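Local coordinates for putative membrane anchored protein (Corynebacterium diphtheriae, PDB 3LSO) that is of unknown function but is probably displayed at the bacterial surface, held in the membrane by a transmembrane helix and built from all-beta domains, at residues G301-S306 and V322-S327; N358-L363 and H397-Y402. One frame throughout, in Å; residues are numbered along the deposited sequence.

Contact 1 (G301-S306 and V322-S327); sequences GLINGS and VSVSAS
L302 and S325 face each other as a hydrogen-bonded antiparallel pair, their two backbone bonds closing a small ring: L302 N gives to S325 O (2.9 Å) and S325 N to L302 O (2.8 Å). On the same face of the sheet the leucine lies over the serine. Its CG stands anti to the carbonyl carbon (chi1 -52°), and from there CD1 comes to 3.8 Å from S325 CB and equally close to OG, a van der Waals touch on both atoms of the serine side chain. I303 and V324, a non-hydrogen-bonded pair, turn to the other, buried face. I303 CG1 extends with CD1 fully stretched and passes V324 CG2 at 4.3 Å, while it meets V322 CB at 4.4 Å, a loose apolar row. The pairing ends at N304, which leaves the strand in a left-handed conformation. Its N still donates to S323 O at 2.7 Å, nearly straight and in the carbonyl plane, and its side chain, with chi1 -59°, swings back so that OD1 accepts from S323 N at 3.3 Å, the donor standing above the amide plane. The amide thus takes the place of a further backbone carbonyl, with ND2 lying beside V322 CG1. A two-way backbone pair between I303 and S306, one bond of it weak, closes the turn that follows. Strand 298-303 is an outermost strand of its four-stranded antiparallel sheet; strand 321-329 lies between it and strand 410-417, and I303 and V324 both pack on F429 of strand 425-435.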
ATOM      1  N   GLY A 301      15.978   0.124  23.648  1.00 34.56           N
ATOM      2  CA  GLY A 301      15.445  -0.899  24.519  1.00 34.34           C
ATOM      3  C   GLY A 301      14.877  -2.098  23.810  1.00 34.13           C
ATOM      4  O   GLY A 301      14.921  -2.199  22.581  1.00 33.99           O
ATOM      5  N   LEU A 302      14.347  -3.009  24.622  1.00 34.13           N
ATOM      6  CA  LEU A 302      13.705  -4.238  24.166  1.00 33.83           C
ATOM      7  C   LEU A 302      12.500  -4.521  25.048  1.00 33.32           C
ATOM      8  O   LEU A 302      12.470  -4.112  26.210  1.00 33.29           O
ATOM      9  CB  LEU A 302      14.669  -5.422  24.271  1.00 33.98           C
ATOM     10  CG  LEU A 302      16.056  -5.311  23.634  1.00 34.73           C
ATOM     11  CD1 LEU A 302      17.040  -6.279  24.318  1.00 34.34           C
ATOM     12  CD2 LEU A 302      15.996  -5.509  22.098  1.00 35.51           C
ATOM     13  N   ILE A 303      11.514  -5.210  24.485  1.00 32.75           N
ATOM     14  CA  ILE A 303      10.404  -5.752  25.256  1.00 32.37           C
ATOM     15  C   ILE A 303      10.051  -7.140  24.714  1.00 32.53           C
ATOM     16  O   ILE A 303       9.734  -7.302  23.530  1.00 32.48           O
ATOM     17  CB  ILE A 303       9.190  -4.763  25.353  1.00 32.34           C
ATOM     18  CG1 ILE A 303       8.104  -5.327  26.264  1.00 31.93           C
ATOM     19  CG2 ILE A 303       8.636  -4.361  23.977  1.00 32.09           C
ATOM     20  CD1 ILE A 303       6.882  -4.445  26.400  1.00 32.14           C
ATOM     21  N   ASN A 304      10.130  -8.137  25.598  1.00 32.71           N
ATOM     22  CA  ASN A 304      10.073  -9.562  25.223  1.00 32.86           C
ATOM     23  C   ASN A 304      11.135  -9.910  24.178  1.00 32.84           C
ATOM     24  O   ASN A 304      10.860 -10.581  23.176  1.00 32.84           O
ATOM     25  CB  ASN A 304       8.668  -9.987  24.775  1.00 32.89           C
ATOM     26  CG  ASN A 304       7.611  -9.774  25.862  1.00 33.86           C
ATOM     27  OD1 ASN A 304       7.817 -10.084  27.038  1.00 33.11           O
ATOM     28  ND2 ASN A 304       6.464  -9.244  25.459  1.00 36.78           N
ATOM     29  N   GLY A 305      12.349  -9.418  24.432  1.00 32.86           N
ATOM     30  CA  GLY A 305      13.511  -9.653  23.577  1.00 32.68           C
ATOM     31  C   GLY A 305      13.511  -8.925  22.241  1.00 32.51           C
ATOM     32  O   GLY A 305      14.322  -9.250  21.369  1.00 32.55           O
ATOM     33  N   SER A 306      12.621  -7.946  22.074  1.00 32.00           N
ATOM     34  CA  SER A 306      12.512  -7.234  20.797  1.00 32.10           C
ATOM     35  C   SER A 306      12.418  -5.725  20.940  1.00 31.69           C
ATOM     36  O   SER A 306      11.727  -5.223  21.831  1.00 31.55           O
ATOM     37  CB  SER A 306      11.298  -7.725  20.005  1.00 32.35           C
ATOM     38  OG  SER A 306      11.503  -9.046  19.539  1.00 33.46           O
ATOM     39  N   VAL A 322       5.708  -9.230  31.322  1.00 36.56           N
ATOM     40  CA  VAL A 322       6.645  -8.916  30.246  1.00 36.29           C
ATOM     41  C   VAL A 322       8.059  -8.674  30.746  1.00 35.99           C
ATOM     42  O   VAL A 322       8.278  -8.375  31.920  1.00 35.77           O
ATOM     43  CB  VAL A 322       6.186  -7.711  29.397  1.00 36.31           C
ATOM     44  CG1 VAL A 322       4.908  -8.062  28.628  1.00 36.32           C
ATOM     45  CG2 VAL A 322       5.997  -6.482  30.268  1.00 36.13           C
ATOM     46  N   SER A 323       9.012  -8.823  29.835  1.00 36.00           N
ATOM     47  CA  SER A 323      10.408  -8.499  30.112  1.00 36.01           C
ATOM     48  C   SER A 323      10.867  -7.308  29.281  1.00 35.91           C
ATOM     49  O   SER A 323      10.680  -7.260  28.061  1.00 36.07           O
ATOM     50  CB  SER A 323      11.322  -9.701  29.870  1.00 35.87           C
ATOM     51  OG  SER A 323      11.307 -10.101  28.515  1.00 35.81           O
ATOM     52  N   VAL A 324      11.477  -6.356  29.968  1.00 35.56           N
ATOM     53  CA  VAL A 324      11.919  -5.126  29.367  1.00 35.34           C
ATOM     54  C   VAL A 324      13.420  -5.006  29.531  1.00 35.94           C
ATOM     55  O   VAL A 324      13.968  -5.360  30.594  1.00 36.39           O
ATOM     56  CB  VAL A 324      11.284  -3.955  30.090  1.00 35.07           C
ATOM     57  CG1 VAL A 324      11.761  -2.651  29.512  1.00 34.68           C
ATOM     58  CG2 VAL A 324       9.780  -4.061  30.017  1.00 34.80           C
ATOM     59  N   SER A 325      14.089  -4.514  28.490  1.00 35.85           N
ATOM     60  CA  SER A 325      15.473  -4.070  28.632  1.00 35.84           C
ATOM     61  C   SER A 325      15.581  -2.595  28.250  1.00 35.63           C
ATOM     62  O   SER A 325      14.933  -2.163  27.296  1.00 35.71           O
ATOM     63  CB  SER A 325      16.417  -4.931  27.789  1.00 35.71           C
ATOM     64  OG  SER A 325      17.582  -4.203  27.450  1.00 36.61           O
ATOM     65  N   ALA A 326      16.386  -1.833  28.998  1.00 35.25           N
ATOM     66  CA  ALA A 326      16.714  -0.443  28.644  1.00 35.03           C
ATOM     67  C   ALA A 326      18.224  -0.152  28.668  1.00 35.06           C
ATOM     68  O   ALA A 326      18.875  -0.366  29.688  1.00 35.41           O
ATOM     69  CB  ALA A 326      15.987   0.501  29.546  1.00 35.03           C
ATOM     70  N   SER A 327      18.773   0.338  27.554  1.00 35.03           N
ATOM     71  CA  SER A 327      20.213   0.588  27.427  1.00 35.01           C
ATOM     72  C   SER A 327      20.532   2.054  27.219  1.00 34.96           C
ATOM     73  O   SER A 327      19.821   2.754  26.500  1.00 34.97           O
ATOM     74  CB  SER A 327      20.811  -0.184  26.252  1.00 35.16           C
ATOM     75  OG  SER A 327      20.927  -1.562  26.516  1.00 36.28           O
TER

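Contact 2 (N358-L363 and H397-Y402); sequences NYSSKL and HSDTSY
The end of an antiparallel strand pair, where strand 361-366 begins and strand 394-398 finishes, brings together K362 and H397, a hydrogen-bonded pair. K362 N donates to H397 O at 2.9 Å and H397 N to K362 O at 3.0 Å. One step on, S361 and S398 form a non-hydrogen-bonded pair whose side chains diverge. S361 CB nevertheless touches H397 O, while its OG turns to T357 OG1. Beyond the strands the two segments stay joined through S360 and D399. The S360 hydroxyl, anti to its own backbone nitrogen (chi1 175°), reaches across to the aspartate and comes 2.7 Å from both OD1 and OD2. In D399 CG sits between the backbone N and the carbonyl carbon (chi1 47°), which brings both carboxylate oxygens up to the S360 hydroxyl. The main chain adds a longer bond, D399 N to S360 O at 3.3 Å. The same S360 O also receives a CA-H...O contact from S398 CA at 3.4 Å. K362 NZ stops 5.6 Å from D399 OD2, too far for a salt bridge, though its charge may still help to stabilise the carboxylate. Within 397-402, T400 OG1 donates to S398 OG at 2.9 Å, and S398 CB lies obliquely against Y359 CE1. Around this strand end, Y359 and H397 lean on I340 and E339 of strand 335-343, the antiparallel neighbour of strand 394-398, while H397 NE2 bonds to Y378 O and K362 and D399 touch Y377 in a loop.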
ATOM      1  N   ASN A 358      23.879  -4.662  33.294  1.00 46.42           N
ATOM      2  CA  ASN A 358      24.923  -5.053  32.369  1.00 46.66           C
ATOM      3  C   ASN A 358      26.185  -5.434  33.099  1.00 46.54           C
ATOM      4  O   ASN A 358      27.006  -6.208  32.610  1.00 46.72           O
ATOM      5  CB  ASN A 358      25.238  -3.802  31.554  1.00 46.93           C
ATOM      6  CG  ASN A 358      25.468  -4.092  30.113  1.00 48.39           C
ATOM      7  OD1 ASN A 358      24.726  -4.849  29.492  1.00 50.31           O
ATOM      8  ND2 ASN A 358      26.492  -3.468  29.546  1.00 51.09           N
ATOM      9  N   TYR A 359      26.315  -4.864  34.292  1.00 46.50           N
ATOM     10  CA  TYR A 359      27.544  -4.849  35.057  1.00 46.27           C
ATOM     11  C   TYR A 359      27.261  -5.100  36.541  1.00 46.18           C
ATOM     12  O   TYR A 359      26.165  -5.521  36.909  1.00 46.05           O
ATOM     13  CB  TYR A 359      28.244  -3.496  34.850  1.00 46.27           C
ATOM     14  CG  TYR A 359      27.318  -2.298  34.957  1.00 46.21           C
ATOM     15  CD1 TYR A 359      26.927  -1.814  36.202  1.00 46.45           C
ATOM     16  CD2 TYR A 359      26.828  -1.648  33.817  1.00 46.24           C
ATOM     17  CE1 TYR A 359      26.069  -0.711  36.321  1.00 46.30           C
ATOM     18  CE2 TYR A 359      25.964  -0.531  33.926  1.00 45.61           C
ATOM     19  CZ  TYR A 359      25.596  -0.075  35.189  1.00 45.32           C
ATOM     20  OH  TYR A 359      24.760   1.002  35.363  1.00 43.72           O
ATOM     21  N   SER A 360      28.264  -4.835  37.380  1.00 46.29           N
ATOM     22  CA  SER A 360      28.229  -5.113  38.821  1.00 46.02           C
ATOM     23  C   SER A 360      27.584  -3.959  39.615  1.00 45.80           C
ATOM     24  O   SER A 360      28.091  -2.839  39.612  1.00 45.84           O
ATOM     25  CB  SER A 360      29.661  -5.366  39.297  1.00 45.92           C
ATOM     26  OG  SER A 360      29.709  -5.536  40.694  1.00 46.02           O
ATOM     27  N   SER A 361      26.476  -4.224  40.302  1.00 45.42           N
ATOM     28  CA  SER A 361      25.704  -3.125  40.877  1.00 45.32           C
ATOM     29  C   SER A 361      24.901  -3.460  42.127  1.00 45.26           C
ATOM     30  O   SER A 361      24.532  -4.618  42.351  1.00 45.35           O
ATOM     31  CB  SER A 361      24.728  -2.591  39.829  1.00 45.68           C
ATOM     32  OG  SER A 361      23.574  -3.425  39.740  1.00 46.10           O
ATOM     33  N   LYS A 362      24.607  -2.419  42.914  1.00 44.94           N
ATOM     34  CA  LYS A 362      23.685  -2.508  44.056  1.00 44.50           C
ATOM     35  C   LYS A 362      22.484  -1.574  43.874  1.00 44.14           C
ATOM     36  O   LYS A 362      22.595  -0.518  43.243  1.00 44.07           O
ATOM     37  CB  LYS A 362      24.407  -2.200  45.366  1.00 44.45           C
ATOM     38  CG  LYS A 362      25.461  -3.227  45.742  1.00 44.96           C
ATOM     39  CD  LYS A 362      26.225  -2.808  46.986  1.00 45.84           C
ATOM     40  CE  LYS A 362      27.219  -3.883  47.422  1.00 46.62           C
ATOM     41  NZ  LYS A 362      26.529  -5.103  47.945  1.00 47.12           N
ATOM     42  N   LEU A 363      21.342  -1.980  44.427  1.00 43.76           N
ATOM     43  CA  LEU A 363      20.067  -1.257  44.289  1.00 43.20           C
ATOM     44  C   LEU A 363      19.878  -0.141  45.329  1.00 43.06           C
ATOM     45  O   LEU A 363      19.516  -0.407  46.480  1.00 42.80           O
ATOM     46  CB  LEU A 363      18.892  -2.249  44.342  1.00 42.96           C
ATOM     47  CG  LEU A 363      17.466  -1.716  44.514  1.00 42.59           C
ATOM     48  CD1 LEU A 363      16.950  -1.123  43.226  1.00 42.56           C
ATOM     49  CD2 LEU A 363      16.545  -2.818  45.002  1.00 43.03           C
ATOM     50  N   HIS A 397      23.222   1.538  41.196  1.00 39.31           N
ATOM     51  CA  HIS A 397      24.536   2.165  41.109  1.00 39.51           C
ATOM     52  C   HIS A 397      25.595   1.086  40.932  1.00 39.95           C
ATOM     53  O   HIS A 397      25.472  -0.014  41.486  1.00 40.13           O
ATOM     54  CB  HIS A 397      24.858   2.917  42.397  1.00 39.29           C
ATOM     55  CG  HIS A 397      23.983   4.096  42.662  1.00 38.30           C
ATOM     56  ND1 HIS A 397      22.608   4.015  42.699  1.00 37.70           N
ATOM     57  CD2 HIS A 397      24.292   5.380  42.951  1.00 37.73           C
ATOM     58  CE1 HIS A 397      22.105   5.205  42.970  1.00 37.40           C
ATOM     59  NE2 HIS A 397      23.107   6.051  43.133  1.00 38.06           N
ATOM     60  N   SER A 398      26.640   1.402  40.175  1.00 40.27           N
ATOM     61  CA  SER A 398      27.798   0.527  40.096  1.00 40.63           C
ATOM     62  C   SER A 398      28.511   0.514  41.445  1.00 40.93           C
ATOM     63  O   SER A 398      28.664   1.564  42.070  1.00 41.23           O
ATOM     64  CB  SER A 398      28.747   1.015  39.009  1.00 40.46           C
ATOM     65  OG  SER A 398      29.937   0.243  38.963  1.00 40.61           O
ATOM     66  N   ASP A 399      28.933  -0.666  41.900  1.00 41.16           N
ATOM     67  CA  ASP A 399      29.768  -0.753  43.108  1.00 41.43           C
ATOM     68  C   ASP A 399      31.225  -0.357  42.852  1.00 41.27           C
ATOM     69  O   ASP A 399      31.849   0.263  43.709  1.00 41.32           O
ATOM     70  CB  ASP A 399      29.672  -2.131  43.792  1.00 41.59           C
ATOM     71  CG  ASP A 399      29.797  -3.300  42.818  1.00 42.26           C
ATOM     72  OD1 ASP A 399      30.394  -3.143  41.727  1.00 43.36           O
ATOM     73  OD2 ASP A 399      29.300  -4.396  43.158  1.00 42.63           O
ATOM     74  N   THR A 400      31.747  -0.712  41.676  1.00 40.95           N
ATOM     75  CA  THR A 400      33.120  -0.370  41.274  1.00 41.03           C
ATOM     76  C   THR A 400      33.360   1.144  41.138  1.00 40.67           C
ATOM     77  O   THR A 400      33.996   1.754  42.007  1.00 40.59           O
ATOM     78  CB  THR A 400      33.529  -1.071  39.950  1.00 41.18           C
ATOM     79  OG1 THR A 400      32.352  -1.367  39.185  1.00 42.50           O
ATOM     80  CG2 THR A 400      34.300  -2.364  40.215  1.00 41.21           C
ATOM     81  N   SER A 401      32.862   1.733  40.046  1.00 40.05           N
ATOM     82  CA  SER A 401      33.054   3.157  39.748  1.00 39.39           C
ATOM     83  C   SER A 401      31.821   3.757  39.084  1.00 38.99           C
ATOM     84  O   SER A 401      31.000   3.043  38.507  1.00 38.65           O
ATOM     85  CB  SER A 401      34.285   3.351  38.843  1.00 39.63           C
ATOM     86  OG  SER A 401      34.333   4.653  38.265  1.00 39.51           O
ATOM     87  N   TYR A 402      31.702   5.079  39.170  1.00 38.69           N
ATOM     88  CA  TYR A 402      30.672   5.824  38.442  1.00 38.33           C
ATOM     89  C   TYR A 402      31.106   6.244  37.019  1.00 38.28           C
ATOM     90  O   TYR A 402      30.284   6.696  36.209  1.00 38.17           O
ATOM     91  CB  TYR A 402      30.263   7.061  39.233  1.00 38.24           C
ATOM     92  CG  TYR A 402      29.324   6.815  40.395  1.00 38.46           C
ATOM     93  CD1 TYR A 402      28.122   6.125  40.218  1.00 38.38           C
ATOM     94  CD2 TYR A 402      29.619   7.319  41.662  1.00 37.70           C
ATOM     95  CE1 TYR A 402      27.247   5.925  41.283  1.00 39.15           C
ATOM     96  CE2 TYR A 402      28.759   7.128  42.732  1.00 38.72           C
ATOM     97  CZ  TYR A 402      27.568   6.433  42.541  1.00 39.25           C
ATOM     98  OH  TYR A 402      26.718   6.244  43.606  1.00 37.72           O
TER

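The two contacts follow one another along the chain, contact 1 closing before contact 2 opens, and both lie toward the same end of the elongated molecule. Their centres are 20 Å apart and their nearest atoms about 6 Å, without touching. They belong to different sheets: contact 1 to the four-stranded antiparallel sheet of 298-303, 321-329, 410-417 and 349-357, contact 2 to the larger mixed group containing 335-343, 361-366 and 394-398. Strand 425-435 of that second group packs against contact 1, and strand 349-357 of the first runs almost directly into 358-363. The two regions are therefore parts of one all-beta unit, contact 1 partly buried and contact 2 at its surface.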